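Local coordinates for cell division control protein 45 cdc45 putative (Entamoeba histolytica, PDB 6CC2), which probably acts in eukaryotic DNA replication as the Cdc45 subunit that joins MCM2-7 and GINS in the replicative helicase, at residues R275-S279 with E456-R460; Y268-F272 with F292-I296. Residue numbers count along the deposited sequence, not the author numbering.

Contact 1. Residues R275-S279 with E456-R460; sequences REIAS and EASSR
Build both segments as regular alpha helix: 275-279 belongs to helix 275-281, and 456-460 to the long helix 444-462. The short axes run in the same general sense, 40° apart (signed crossing -40°), and come no closer than 10.3 Å, so side chains bridge the gap. In register, Arg275 CA sits 7.3 Å from Ala457 CA, and Ser279 CA 6.4 Å from Arg460 CA.

Charge pairing dominates. Arg275, m at chi1 and extended beyond, sends NH1 to Glu456 OE1 (3.1 Å), a hydrogen-bonded salt bridge that meets the guanidinium at its edge. Within its own helix, the other carboxylate oxygen, Glu456 OE2, accepts from Arg460 NE (2.8 Å) and Arg460 NH2 (3.0 Å), an i to i+4 pair. Arg460 starts m, t, t and then turns at chi4 (-86°). Its NH1 reaches back to Glu276 OE1 at 3.5 Å, a longer salt bridge. Beyond the segments, Arg275 NH2 donates to Asn404 OD1, while Glu276 OE2 pairs with Lys280.

Packing contributes too: Glu276 CB lies over one face of the Arg460 guanidinium, 3.4 Å from NH1, and Ser279 OG is 3.6 Å from Arg460 CB.

Among the neutral polar groups, Ser279 in the m rotamer donates from OG to Arg275 O (2.8 Å). One water donates both to Ser279 OG (2.8 Å) and to Ala457 O (2.9 Å).

Arg275, Glu456, Arg460 and Glu276 thus form an alternating-charge salt-bridge network near the surface. Its chemistry is that of a polar, near-surface contact, held mainly by salt bridges with one bridging water and no apolar core.

Contact 2. Residues Y268-F272 with F292-I296; sequences YDSLF and FDVLI
One ring, Phe292, takes part in two edge-to-face stacks, presenting its edge to Tyr268 and a face to Phe272. This aromatic cluster joins two alpha helices, 267-273 and 288-298, whose short axes cross at 120° with a closest approach of 11.7 Å. The CA pairs in register are Tyr268 with Ile296 (7.9 Å) and Phe272 with Phe292 (7.8 Å).

All three aromatic residues take chi1 t. The Tyr268 and Phe292 centroids lie 4.7 Å apart with planes at 60°; those of Phe272 and Phe292 lie 5.2 Å apart at 59°, and the edge of Phe272 points to the Phe292 face. Leu271 (t, p) brings CD2 to 3.6 Å from Phe292 CE1 and 4.2 Å from Leu295 CD1. Ile296 CG1 stands 4.1 Å from Tyr268 CD1. Farther out, Phe272 also stacks edge-to-face with Trp284 and touches Val408 and Ile412 of helix 393-417. One polar bond finishes the otherwise largely apolar interface: Tyr268 OH donates to Asp293 OD1 at 2.7 Å.

Overall arrangement
From the N terminus, the chain passes through the parallel sheet before helix 267-273, the first partner of contact 2. Helix 275-281 follows at once and supplies the first half of contact 1. Helix 288-298 then closes contact 2 with 19 residues between its segments, whereas contact 1 waits for helix 444-462, with 176 residues between its segments. The segments alternate, so the two contacts cross rather than nest. Contact 2 is a local helix pairing; contact 1 ties that region to the helix preceding strand 468-474 of the mixed sheet. Their centres are 15 Å apart, and they touch where Ala278 CB packs 3.6 Å from Phe272 O and Ile277 CG2 3.7 Å from Leu271 CD1.

Contact 1. Residues R275-S279 with E456-R460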
loop_
_atom_site.group_PDB
_atom_site.type_symbol
_atom_site.label_atom_id
_atom_site.label_comp_id
_atom_site.label_asym_id
_atom_site.label_seq_id
_atom_site.Cartn_x
_atom_site.Cartn_y
_atom_site.Cartn_z
ATOM N N ARG A 275 1.721 14.495 0.363
ATOM C CA ARG A 275 2.580 14.623 -0.792
ATOM C C ARG A 275 1.921 15.361 -1.944
ATOM O O ARG A 275 2.568 16.188 -2.596
ATOM C CB ARG A 275 3.058 13.236 -1.235
ATOM C CG ARG A 275 3.837 12.566 -0.138
ATOM C CD ARG A 275 4.346 11.186 -0.506
ATOM N NE ARG A 275 4.909 10.549 0.677
ATOM C CZ ARG A 275 5.394 9.310 0.711
ATOM N NH1 ARG A 275 5.390 8.558 -0.389
ATOM N NH2 ARG A 275 5.863 8.819 1.851
ATOM N N GLU A 276 0.675 15.024 -2.260
ATOM C CA GLU A 276 0.048 15.659 -3.419
ATOM C C GLU A 276 -0.192 17.136 -3.157
ATOM O O GLU A 276 -0.044 17.963 -4.055
ATOM C CB GLU A 276 -1.280 14.970 -3.761
ATOM C CG GLU A 276 -2.030 15.672 -4.909
ATOM C CD GLU A 276 -3.279 14.929 -5.361
ATOM O OE1 GLU A 276 -3.250 13.679 -5.419
ATOM O OE2 GLU A 276 -4.291 15.598 -5.657
ATOM N N ILE A 277 -0.523 17.478 -1.911
ATOM C CA ILE A 277 -0.803 18.878 -1.577
ATOM C C ILE A 277 0.481 19.677 -1.530
ATOM O O ILE A 277 0.580 20.763 -2.104
ATOM C CB ILE A 277 -1.564 18.934 -0.232
ATOM C CG1 ILE A 277 -2.770 18.013 -0.272
ATOM C CG2 ILE A 277 -1.967 20.342 0.100
ATOM C CD1 ILE A 277 -3.717 18.237 -1.428
ATOM N N ALA A 278 1.510 19.134 -0.868
ATOM C CA ALA A 278 2.802 19.828 -0.831
ATOM C C ALA A 278 3.352 20.068 -2.228
ATOM O O ALA A 278 3.902 21.142 -2.523
ATOM C CB ALA A 278 3.788 19.020 0.005
ATOM N N SER A 279 3.195 19.091 -3.123
ATOM C CA SER A 279 3.677 19.255 -4.484
ATOM C C SER A 279 2.952 20.395 -5.195
ATOM O O SER A 279 3.566 21.173 -5.910
ATOM C CB SER A 279 3.503 17.953 -5.266
ATOM O OG SER A 279 4.303 16.923 -4.707
ATOM N N GLU A 456 7.747 8.899 -6.252
ATOM C CA GLU A 456 6.554 9.728 -6.231
ATOM C C GLU A 456 6.875 11.215 -6.272
ATOM O O GLU A 456 6.258 11.952 -7.033
ATOM C CB GLU A 456 5.718 9.408 -4.984
ATOM C CG GLU A 456 4.540 10.326 -4.837
ATOM C CD GLU A 456 3.559 9.890 -3.758
ATOM O OE1 GLU A 456 3.863 8.884 -3.025
ATOM O OE2 GLU A 456 2.495 10.542 -3.631
ATOM N N ALA A 457 7.800 11.684 -5.433
ATOM C CA ALA A 457 8.083 13.114 -5.358
ATOM C C ALA A 457 8.576 13.670 -6.685
ATOM O O ALA A 457 8.143 14.750 -7.101
ATOM C CB ALA A 457 9.126 13.392 -4.271
ATOM N N SER A 458 9.493 12.971 -7.345
ATOM C CA SER A 458 9.983 13.444 -8.641
ATOM C C SER A 458 8.885 13.381 -9.695
ATOM O O SER A 458 8.746 14.305 -10.501
ATOM C CB SER A 458 11.205 12.630 -9.087
ATOM O OG SER A 458 10.893 11.248 -9.284
ATOM N N SER A 459 8.063 12.318 -9.681
ATOM C CA SER A 459 6.980 12.224 -10.659
ATOM C C SER A 459 5.981 13.344 -10.506
ATOM O O SER A 459 5.494 13.893 -11.506
ATOM C CB SER A 459 6.266 10.876 -10.526
ATOM O OG SER A 459 7.117 9.815 -10.893
ATOM N N ARG A 460 5.642 13.699 -9.259
ATOM C CA ARG A 460 4.738 14.836 -9.060
ATOM C C ARG A 460 5.386 16.156 -9.455
ATOM O O ARG A 460 4.721 17.040 -10.019
ATOM C CB ARG A 460 4.282 14.859 -7.596
ATOM C CG ARG A 460 3.444 13.655 -7.204
ATOM C CD ARG A 460 2.787 13.840 -5.812
ATOM N NE ARG A 460 1.982 12.675 -5.426
ATOM C CZ ARG A 460 0.733 12.478 -5.755
ATOM N NH1 ARG A 460 0.057 13.400 -6.448
ATOM N NH2 ARG A 460 0.121 11.361 -5.351
HETATM O O HOH W 1 7.032 16.782 -5.414
#

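Contact 2. Residues Y268-F272 with F292-I296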
loop_
_atom_site.group_PDB
_atom_site.type_symbol
_atom_site.label_atom_id
_atom_site.label_comp_id
_atom_site.label_asym_id
_atom_site.label_seq_id
_atom_site.Cartn_x
_atom_site.Cartn_y
_atom_site.Cartn_z
ATOM N N TYR A 268 0.677 21.912 10.990
ATOM C CA TYR A 268 1.894 22.317 10.303
ATOM C C TYR A 268 2.552 21.141 9.606
ATOM O O TYR A 268 2.855 21.205 8.412
ATOM C CB TYR A 268 2.844 22.945 11.322
ATOM C CG TYR A 268 4.077 23.592 10.758
ATOM C CD1 TYR A 268 4.072 24.926 10.366
ATOM C CD2 TYR A 268 5.249 22.880 10.643
ATOM C CE1 TYR A 268 5.200 25.537 9.869
ATOM C CE2 TYR A 268 6.401 23.482 10.133
ATOM C CZ TYR A 268 6.364 24.807 9.747
ATOM O OH TYR A 268 7.488 25.404 9.244
ATOM N N ASP A 269 2.784 20.055 10.341
ATOM C CA ASP A 269 3.525 18.939 9.783
ATOM C C ASP A 269 2.653 18.024 8.940
ATOM O O ASP A 269 3.137 17.461 7.957
ATOM C CB ASP A 269 4.184 18.170 10.908
ATOM C CG ASP A 269 5.552 18.753 11.263
ATOM O OD1 ASP A 269 6.259 19.176 10.328
ATOM O OD2 ASP A 269 5.891 18.816 12.451
ATOM N N SER A 270 1.365 17.892 9.261
ATOM C CA SER A 270 0.502 17.082 8.405
ATOM C C SER A 270 0.420 17.696 7.019
ATOM O O SER A 270 0.548 17.010 6.001
ATOM C CB SER A 270 -0.881 16.943 9.038
ATOM O OG SER A 270 -1.745 16.202 8.190
ATOM N N LEU A 271 0.211 19.006 6.959
ATOM C CA LEU A 271 0.123 19.671 5.663
ATOM C C LEU A 271 1.420 19.555 4.882
ATOM O O LEU A 271 1.407 19.266 3.684
ATOM C CB LEU A 271 -0.251 21.143 5.857
ATOM C CG LEU A 271 -0.383 21.995 4.606
ATOM C CD1 LEU A 271 -1.389 21.426 3.639
ATOM C CD2 LEU A 271 -0.762 23.421 5.002
ATOM N N PHE A 272 2.555 19.748 5.550
ATOM C CA PHE A 272 3.842 19.728 4.849
ATOM C C PHE A 272 4.173 18.344 4.307
ATOM O O PHE A 272 4.888 18.236 3.309
ATOM C CB PHE A 272 4.949 20.208 5.790
ATOM C CG PHE A 272 6.253 20.528 5.084
ATOM C CD1 PHE A 272 6.432 21.744 4.460
ATOM C CD2 PHE A 272 7.267 19.603 5.051
ATOM C CE1 PHE A 272 7.612 22.036 3.818
ATOM C CE2 PHE A 272 8.467 19.888 4.398
ATOM C CZ PHE A 272 8.627 21.106 3.785
ATOM N N PHE A 292 6.427 27.999 3.020
ATOM C CA PHE A 292 5.399 27.340 3.822
ATOM C C PHE A 292 4.947 28.240 4.965
ATOM O O PHE A 292 3.742 28.441 5.178
ATOM C CB PHE A 292 5.929 26.018 4.364
ATOM C CG PHE A 292 4.894 25.196 5.068
ATOM C CD1 PHE A 292 3.684 24.908 4.471
ATOM C CD2 PHE A 292 5.149 24.671 6.324
ATOM C CE1 PHE A 292 2.747 24.144 5.104
ATOM C CE2 PHE A 292 4.203 23.916 6.976
ATOM C CZ PHE A 292 3.000 23.644 6.361
ATOM N N ASP A 293 5.907 28.793 5.712
ATOM C CA ASP A 293 5.558 29.693 6.811
ATOM C C ASP A 293 4.739 30.878 6.327
ATOM O O ASP A 293 3.856 31.367 7.054
ATOM C CB ASP A 293 6.830 30.149 7.527
ATOM C CG ASP A 293 7.443 29.045 8.385
ATOM O OD1 ASP A 293 6.870 27.931 8.449
ATOM O OD2 ASP A 293 8.507 29.272 8.999
ATOM N N VAL A 294 5.014 31.363 5.110
ATOM C CA VAL A 294 4.214 32.444 4.543
ATOM C C VAL A 294 2.785 31.977 4.302
ATOM O O VAL A 294 1.825 32.727 4.517
ATOM C CB VAL A 294 4.866 32.966 3.247
ATOM C CG1 VAL A 294 3.870 33.757 2.441
ATOM C CG2 VAL A 294 6.087 33.803 3.580
ATOM N N LEU A 295 2.619 30.741 3.837
ATOM C CA LEU A 295 1.288 30.187 3.648
ATOM C C LEU A 295 0.538 30.101 4.976
ATOM O O LEU A 295 -0.644 30.455 5.054
ATOM C CB LEU A 295 1.394 28.810 3.001
ATOM C CG LEU A 295 0.132 28.063 2.561
ATOM C CD1 LEU A 295 -0.625 27.462 3.737
ATOM C CD2 LEU A 295 -0.772 28.983 1.748
ATOM N N ILE A 296 1.207 29.616 6.023
ATOM C CA ILE A 296 0.547 29.484 7.316
ATOM C C ILE A 296 0.093 30.851 7.811
ATOM O O ILE A 296 -1.016 31.006 8.336
ATOM C CB ILE A 296 1.478 28.804 8.325
ATOM C CG1 ILE A 296 1.892 27.400 7.862
ATOM C CG2 ILE A 296 0.791 28.723 9.703
ATOM C CD1 ILE A 296 0.730 26.459 7.626
#